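Local coordinates for A rubisco-like protein (Burkholderia fungorum, PDB 3NWR), which is a rubisco-like protein, related to the rubisco large chain and probably acting as a lyase, at residues E143-T152 with Q271-V280; L208-M216 with H246-G255. All blocks are in the same frame, centred on the assembly; numbering follows the deposited sequence.

Contact 1: E143-T152 with Q271-V280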
# COMPACT_ATOMS: atom_id res chain seq x y z
N GLU A 143 8.40 16.15 5.75
CA GLU A 143 7.53 17.29 5.50
C GLU A 143 6.56 17.52 6.64
O GLU A 143 5.99 16.57 7.18
CB GLU A 143 6.77 17.09 4.18
CG GLU A 143 7.66 17.16 2.95
CD GLU A 143 8.20 18.57 2.71
OE1 GLU A 143 7.50 19.53 3.06
OE2 GLU A 143 9.31 18.71 2.17
N LEU A 144 6.35 18.79 6.98
CA LEU A 144 5.34 19.19 7.95
C LEU A 144 4.03 19.50 7.24
O LEU A 144 4.04 19.85 6.06
CB LEU A 144 5.81 20.44 8.69
CG LEU A 144 7.05 20.27 9.56
CD1 LEU A 144 7.59 21.63 9.98
CD2 LEU A 144 6.72 19.42 10.77
N PRO A 145 2.91 19.39 7.96
CA PRO A 145 1.66 19.86 7.37
C PRO A 145 1.78 21.35 7.06
O PRO A 145 2.25 22.13 7.91
CB PRO A 145 0.62 19.63 8.47
CG PRO A 145 1.39 19.36 9.72
CD PRO A 145 2.76 18.93 9.35
N ARG A 146 1.39 21.75 5.86
CA ARG A 146 1.43 23.15 5.47
C ARG A 146 0.37 23.97 6.22
O ARG A 146 0.59 25.14 6.56
CB ARG A 146 1.19 23.26 3.96
CG ARG A 146 1.58 24.58 3.37
CD ARG A 146 1.34 24.60 1.87
NE ARG A 146 2.30 23.80 1.11
CZ ARG A 146 3.39 24.30 0.54
NH1 ARG A 146 3.67 25.59 0.66
NH2 ARG A 146 4.21 23.52 -0.16
N HIS A 147 -0.77 23.33 6.49
CA HIS A 147 -1.93 24.01 7.06
C HIS A 147 -2.44 23.38 8.34
O HIS A 147 -2.77 24.09 9.30
CB HIS A 147 -3.07 24.02 6.04
CG HIS A 147 -2.75 24.83 4.82
ND1 HIS A 147 -2.69 26.21 4.84
CD2 HIS A 147 -2.44 24.46 3.56
CE1 HIS A 147 -2.37 26.65 3.64
NE2 HIS A 147 -2.21 25.61 2.84
N GLY A 148 -2.54 22.06 8.36
CA GLY A 148 -3.08 21.34 9.50
C GLY A 148 -4.39 21.93 9.98
O GLY A 148 -5.26 22.32 9.18
N VAL A 149 -4.56 22.00 11.30
CA VAL A 149 -5.80 22.51 11.86
C VAL A 149 -5.98 24.02 11.62
O VAL A 149 -6.99 24.45 11.08
CB VAL A 149 -5.88 22.20 13.36
CG1 VAL A 149 -7.14 22.80 13.97
CG2 VAL A 149 -5.84 20.69 13.59
N ALA A 150 -4.98 24.80 12.01
CA ALA A 150 -5.10 26.25 11.94
C ALA A 150 -5.35 26.75 10.53
O ALA A 150 -6.19 27.62 10.31
CB ALA A 150 -3.86 26.93 12.53
N GLY A 151 -4.62 26.20 9.56
CA GLY A 151 -4.80 26.59 8.18
C GLY A 151 -6.16 26.23 7.61
O GLY A 151 -6.75 26.99 6.83
N THR A 152 -6.66 25.06 7.98
CA THR A 152 -7.98 24.66 7.54
C THR A 152 -9.06 25.57 8.15
O THR A 152 -10.02 25.95 7.47
CB THR A 152 -8.25 23.19 7.89
OG1 THR A 152 -7.18 22.38 7.39
CG2 THR A 152 -9.56 22.71 7.28
N GLN A 271 4.83 12.93 -1.06
CA GLN A 271 5.86 13.84 -0.55
C GLN A 271 6.25 14.84 -1.63
O GLN A 271 6.41 16.04 -1.35
CB GLN A 271 7.07 13.09 0.00
CG GLN A 271 8.09 14.04 0.60
CD GLN A 271 9.25 13.36 1.30
OE1 GLN A 271 9.32 12.13 1.38
NE2 GLN A 271 10.15 14.17 1.83
N SER A 272 6.37 14.38 -2.87
CA SER A 272 6.72 15.28 -3.96
C SER A 272 5.59 16.29 -4.22
O SER A 272 5.85 17.48 -4.40
CB SER A 272 7.07 14.50 -5.23
OG SER A 272 8.33 13.87 -5.08
N LEU A 273 4.35 15.82 -4.23
CA LEU A 273 3.20 16.70 -4.44
C LEU A 273 3.15 17.76 -3.35
O LEU A 273 2.87 18.92 -3.62
CB LEU A 273 1.91 15.89 -4.43
CG LEU A 273 0.60 16.69 -4.47
CD1 LEU A 273 0.49 17.47 -5.79
CD2 LEU A 273 -0.57 15.74 -4.29
N ARG A 274 3.42 17.35 -2.12
CA ARG A 274 3.39 18.27 -0.98
C ARG A 274 4.31 19.46 -1.18
O ARG A 274 3.98 20.58 -0.78
CB ARG A 274 3.81 17.53 0.30
CG ARG A 274 4.18 18.44 1.48
CD ARG A 274 2.94 18.95 2.23
NE ARG A 274 2.17 19.93 1.46
CZ ARG A 274 1.00 20.45 1.82
NH1 ARG A 274 0.39 20.10 2.97
NH2 ARG A 274 0.44 21.34 1.02
N ARG A 275 5.47 19.22 -1.79
CA ARG A 275 6.45 20.29 -1.97
C ARG A 275 6.03 21.31 -3.03
O ARG A 275 6.50 22.45 -3.01
CB ARG A 275 7.82 19.72 -2.32
CG ARG A 275 8.55 19.09 -1.15
CD ARG A 275 10.04 18.97 -1.47
NE ARG A 275 10.23 18.27 -2.73
CZ ARG A 275 10.24 16.95 -2.84
NH1 ARG A 275 10.08 16.19 -1.76
NH2 ARG A 275 10.40 16.39 -4.03
N THR A 276 5.16 20.92 -3.94
CA THR A 276 4.80 21.82 -5.04
C THR A 276 3.39 22.43 -4.96
O THR A 276 3.08 23.34 -5.73
CB THR A 276 5.05 21.18 -6.43
OG1 THR A 276 4.35 19.93 -6.51
CG2 THR A 276 6.53 20.93 -6.63
N THR A 277 2.55 21.96 -4.05
CA THR A 277 1.25 22.60 -3.88
C THR A 277 1.09 23.31 -2.54
O THR A 277 1.43 22.76 -1.48
CB THR A 277 0.06 21.66 -4.09
OG1 THR A 277 -1.16 22.42 -4.02
CG2 THR A 277 0.02 20.60 -3.02
N PRO A 278 0.56 24.54 -2.58
CA PRO A 278 0.30 25.31 -1.36
C PRO A 278 -1.08 25.03 -0.78
O PRO A 278 -1.46 25.69 0.20
CB PRO A 278 0.39 26.75 -1.85
CG PRO A 278 -0.11 26.68 -3.25
CD PRO A 278 0.38 25.36 -3.80
N LEU A 279 -1.81 24.09 -1.36
CA LEU A 279 -3.18 23.79 -0.94
C LEU A 279 -3.19 22.85 0.26
O LEU A 279 -2.18 22.24 0.60
CB LEU A 279 -3.96 23.16 -2.10
CG LEU A 279 -3.96 23.99 -3.39
CD1 LEU A 279 -4.55 23.21 -4.54
CD2 LEU A 279 -4.73 25.28 -3.15
N VAL A 280 -4.34 22.77 0.91
CA VAL A 280 -4.58 21.76 1.94
C VAL A 280 -4.56 20.38 1.29
O VAL A 280 -5.19 20.17 0.26
CB VAL A 280 -5.93 21.99 2.62
CG1 VAL A 280 -6.24 20.88 3.63
CG2 VAL A 280 -5.95 23.35 3.31
O HOH W 1 10.73 16.81 1.16
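Residues 143-147 form the loop that runs into helix 148-156, ahead of the first strand, 163-165, of the rubisco-type TIM barrel, and Arg146 and His147 of this loop lie against the turn that carries helix 267-276 into barrel strand 280-284. Two side-chain donors grip backbone carbonyls on that helix and in the turn after it. Arg146 NH2 reaches Arg274 O at 3.0 Å, almost straight (166°) and in the plane of both the guanidinium and the carbonyl. His147 NE2 gives a shorter bond to Pro278 O, 2.7 Å, practically linear and in the ring plane, although it meets the carbonyl 30° out of its plane. CG of His147 stands anti to the carbonyl carbon, and the ring leans its CD2 on Val280 CG2 at 3.7 Å.

Between these bonds two arginines meet. Arg274, bent at chi2 and chi3, curls back so that its NH2 donates to both Leu279 O and Thr277 O, tying its own turn together, while its NE is buried without a partner. CB of Arg146 lies over one face of the Arg274 guanidinium, near its rim. The two guanidinium planes stand 60° apart, with Arg146 NE only 3.1 Å from Arg274 NH2. Asp314 forms a salt bridge with Arg274 NH1 and also accepts from the backbone N of His147 and Gly148.

At the other end, Glu143 lays its CG on Gln271 CG, and a water joins Glu143 OE2 (2.6 Å) to Gln271 NE2 and Arg275 NH1. Arg275 itself is salt-bridged to Asp239 and Asp241 of the second subunit, which brings this edge to the dimer interface. Asp314 and the carbonyl oxygens round the Arg146-Arg274 pair probably offset the closeness of the two cations.

Contact 2: L208-M216 with H246-G255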
# COMPACT_ATOMS: atom_id res chain seq x y z
N LEU A 208 -11.69 15.77 -14.43
CA LEU A 208 -11.17 16.64 -13.39
C LEU A 208 -11.17 18.10 -13.81
O LEU A 208 -11.68 18.96 -13.09
CB LEU A 208 -9.77 16.17 -13.02
CG LEU A 208 -9.06 16.77 -11.80
CD1 LEU A 208 -8.54 18.17 -12.11
CD2 LEU A 208 -9.97 16.75 -10.59
N ALA A 209 -10.62 18.39 -14.99
CA ALA A 209 -10.51 19.77 -15.45
C ALA A 209 -11.88 20.47 -15.51
O ALA A 209 -12.06 21.53 -14.92
CB ALA A 209 -9.80 19.84 -16.78
N GLU A 210 -12.83 19.85 -16.20
CA GLU A 210 -14.18 20.42 -16.32
C GLU A 210 -14.86 20.52 -14.96
O GLU A 210 -15.54 21.51 -14.68
CB GLU A 210 -15.05 19.56 -17.23
CG GLU A 210 -14.57 19.42 -18.66
CD GLU A 210 -15.47 18.51 -19.47
OE1 GLU A 210 -16.68 18.45 -19.16
OE2 GLU A 210 -14.98 17.87 -20.42
N ARG A 211 -14.70 19.50 -14.14
CA ARG A 211 -15.36 19.47 -12.84
C ARG A 211 -14.84 20.59 -11.93
O ARG A 211 -15.63 21.28 -11.28
CB ARG A 211 -15.18 18.10 -12.19
CG ARG A 211 -16.06 17.88 -10.97
CD ARG A 211 -16.03 16.43 -10.49
NE ARG A 211 -14.86 16.12 -9.68
CZ ARG A 211 -13.81 15.43 -10.11
NH1 ARG A 211 -13.75 14.99 -11.37
NH2 ARG A 211 -12.79 15.18 -9.28
N VAL A 212 -13.53 20.77 -11.89
CA VAL A 212 -12.94 21.82 -11.06
C VAL A 212 -13.43 23.20 -11.50
O VAL A 212 -13.84 24.01 -10.68
CB VAL A 212 -11.40 21.79 -11.07
CG1 VAL A 212 -10.83 23.03 -10.39
CG2 VAL A 212 -10.89 20.52 -10.37
N ARG A 213 -13.37 23.45 -12.81
CA ARG A 213 -13.83 24.74 -13.33
C ARG A 213 -15.31 25.02 -13.03
O ARG A 213 -15.66 26.11 -12.56
CB ARG A 213 -13.55 24.85 -14.83
CG ARG A 213 -12.08 24.83 -15.18
CD ARG A 213 -11.90 25.00 -16.68
NE ARG A 213 -10.51 25.28 -17.03
CZ ARG A 213 -9.66 24.38 -17.50
NH1 ARG A 213 -10.06 23.14 -17.69
NH2 ARG A 213 -8.42 24.72 -17.79
N ALA A 214 -16.18 24.04 -13.27
CA ALA A 214 -17.61 24.25 -13.05
C ALA A 214 -17.92 24.41 -11.57
O ALA A 214 -18.66 25.31 -11.18
CB ALA A 214 -18.42 23.11 -13.63
N VAL A 215 -17.37 23.53 -10.75
CA VAL A 215 -17.62 23.59 -9.31
C VAL A 215 -17.10 24.88 -8.68
O VAL A 215 -17.80 25.51 -7.88
CB VAL A 215 -17.03 22.36 -8.58
CG1 VAL A 215 -17.06 22.55 -7.08
CG2 VAL A 215 -17.79 21.10 -8.98
N MET A 216 -15.89 25.29 -9.02
CA MET A 216 -15.33 26.48 -8.41
C MET A 216 -16.09 27.74 -8.80
O MET A 216 -16.17 28.69 -8.03
CB MET A 216 -13.83 26.63 -8.69
CG MET A 216 -12.94 25.68 -7.88
SD MET A 216 -13.31 25.68 -6.11
CE MET A 216 -13.16 27.44 -5.76
N HIS A 246 -3.15 18.78 -12.00
CA HIS A 246 -4.48 18.95 -11.41
C HIS A 246 -4.43 19.94 -10.25
O HIS A 246 -5.32 20.77 -10.10
CB HIS A 246 -5.04 17.63 -10.87
CG HIS A 246 -5.18 16.54 -11.89
ND1 HIS A 246 -5.36 16.78 -13.24
CD2 HIS A 246 -5.20 15.20 -11.73
CE1 HIS A 246 -5.46 15.62 -13.87
NE2 HIS A 246 -5.37 14.65 -12.98
N ALA A 247 -3.40 19.84 -9.42
CA ALA A 247 -3.29 20.72 -8.26
C ALA A 247 -3.07 22.17 -8.69
O ALA A 247 -3.62 23.10 -8.07
CB ALA A 247 -2.16 20.24 -7.33
N GLU A 248 -2.29 22.37 -9.74
CA GLU A 248 -2.09 23.71 -10.29
C GLU A 248 -3.41 24.30 -10.76
O GLU A 248 -3.71 25.47 -10.51
CB GLU A 248 -1.10 23.68 -11.45
CG GLU A 248 0.33 23.36 -11.07
CD GLU A 248 1.24 23.34 -12.28
OE1 GLU A 248 0.95 24.08 -13.25
OE2 GLU A 248 2.25 22.60 -12.27
N LEU A 249 -4.22 23.49 -11.44
CA LEU A 249 -5.53 23.95 -11.90
C LEU A 249 -6.44 24.32 -10.73
O LEU A 249 -7.10 25.36 -10.75
CB LEU A 249 -6.22 22.90 -12.78
CG LEU A 249 -7.65 23.26 -13.18
CD1 LEU A 249 -7.65 24.50 -14.10
CD2 LEU A 249 -8.35 22.09 -13.84
N VAL A 250 -6.49 23.46 -9.71
CA VAL A 250 -7.33 23.76 -8.55
C VAL A 250 -6.93 25.10 -7.96
O VAL A 250 -7.80 25.92 -7.64
CB VAL A 250 -7.28 22.62 -7.49
CG1 VAL A 250 -8.00 23.04 -6.21
CG2 VAL A 250 -7.92 21.36 -8.04
N GLU A 251 -5.63 25.35 -7.84
CA GLU A 251 -5.17 26.62 -7.29
C GLU A 251 -5.56 27.80 -8.19
O GLU A 251 -6.04 28.83 -7.70
CB GLU A 251 -3.66 26.61 -7.06
CG GLU A 251 -3.13 27.93 -6.50
CD GLU A 251 -1.65 27.88 -6.19
OE1 GLU A 251 -1.00 26.83 -6.41
OE2 GLU A 251 -1.12 28.92 -5.73
N ARG A 252 -5.36 27.64 -9.50
CA ARG A 252 -5.69 28.71 -10.44
C ARG A 252 -7.16 29.08 -10.39
O ARG A 252 -7.54 30.24 -10.58
CB ARG A 252 -5.29 28.31 -11.86
CG ARG A 252 -3.81 28.46 -12.14
CD ARG A 252 -3.53 28.45 -13.64
NE ARG A 252 -4.04 27.24 -14.29
CZ ARG A 252 -3.38 26.09 -14.36
NH1 ARG A 252 -2.17 25.99 -13.82
NH2 ARG A 252 -3.92 25.05 -14.97
N GLU A 253 -8.00 28.08 -10.14
CA GLU A 253 -9.45 28.27 -10.10
C GLU A 253 -9.94 28.73 -8.73
O GLU A 253 -11.15 28.81 -8.50
CB GLU A 253 -10.15 26.99 -10.54
CG GLU A 253 -9.94 26.68 -12.01
CD GLU A 253 -10.69 27.64 -12.92
OE1 GLU A 253 -11.80 28.06 -12.55
OE2 GLU A 253 -10.17 27.96 -14.01
N GLY A 254 -9.01 29.06 -7.83
CA GLY A 254 -9.36 29.61 -6.53
C GLY A 254 -9.67 28.60 -5.45
O GLY A 254 -10.23 28.94 -4.40
N GLY A 255 -9.30 27.35 -5.69
CA GLY A 255 -9.52 26.30 -4.70
C GLY A 255 -8.57 26.41 -3.53
O GLY A 255 -7.63 27.20 -3.54
O HOH W 2 -14.37 28.40 -13.17
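Two neighbouring helices on the outside of the TIM barrel, 208-226 and 240-252, pack here side by side through Leu249 and Val212, running nearly parallel as successive helices of a beta/alpha barrel do. Their local axes come within 9.8 Å at a crossing angle of -16°, and strand 233-235, which links them in the chain, supplies Phe234 beneath Val212, Met216 and Val250.

The central element is a knob into hole. Leu249 enters a pocket made by Leu208, Ala209, Val212 and Arg213; with CG anti to the backbone N, it divides its branches, CD2 pressing on Ala209 CA at 3.6 Å and CD1 lying over one face of the Arg213 guanidinium. Deeper in, Val212 turns CG2 to Val250 CG2 (3.9 Å) and CG1 to the CB of Glu253, the two valines crossing at about a right angle. At the start of helix 208-226, Leu208 CG sits over the face of the His246 ring in a CH-pi contact, 4.0 Å from the centroid and 15° off the normal. The same histidine hydrogen-bonds through NE2 to Asp238.

At the other end of the contact, helix 240-252 closes in a Schellman motif with Gly254, at positive phi, as the C-prime residue. Met216 slides past Glu253 in the reverse direction; bent at chi2 and chi3, it folds its methyl CE to 3.6 Å from Gly254 O. The Glu253 carboxylate lies beside the Arg213 chain, its plane 69° from the guanidinium, with OE2 too far from NE for a salt bridge; Arg220 instead pairs with OE1. A water completes the join, donating to Arg213 O and to Glu253 OE1, each at 2.7 Å.

Contacts 1 and 2 lie in the same barrel domain, their centres about 17 Å apart, and contact 2 is nested in the chain loop that contact 1 closes. They meet directly where the turn after helix 267-276 rests on helix 240-252: Leu279 CD1 lies 3.8 Å from Val250 CG1, and Pro278 CG is 3.3 Å from Glu251 OE1. Val250 thus serves both neighbourhoods, CG1 facing Leu279 and CG2 facing Val212. Contact 1 borders the second subunit, whereas no other chain of the assembly touches contact 2. Neither contact includes the carboxylated Lys195; the glycerol bound beside each probably comes from the crystallisation liquor.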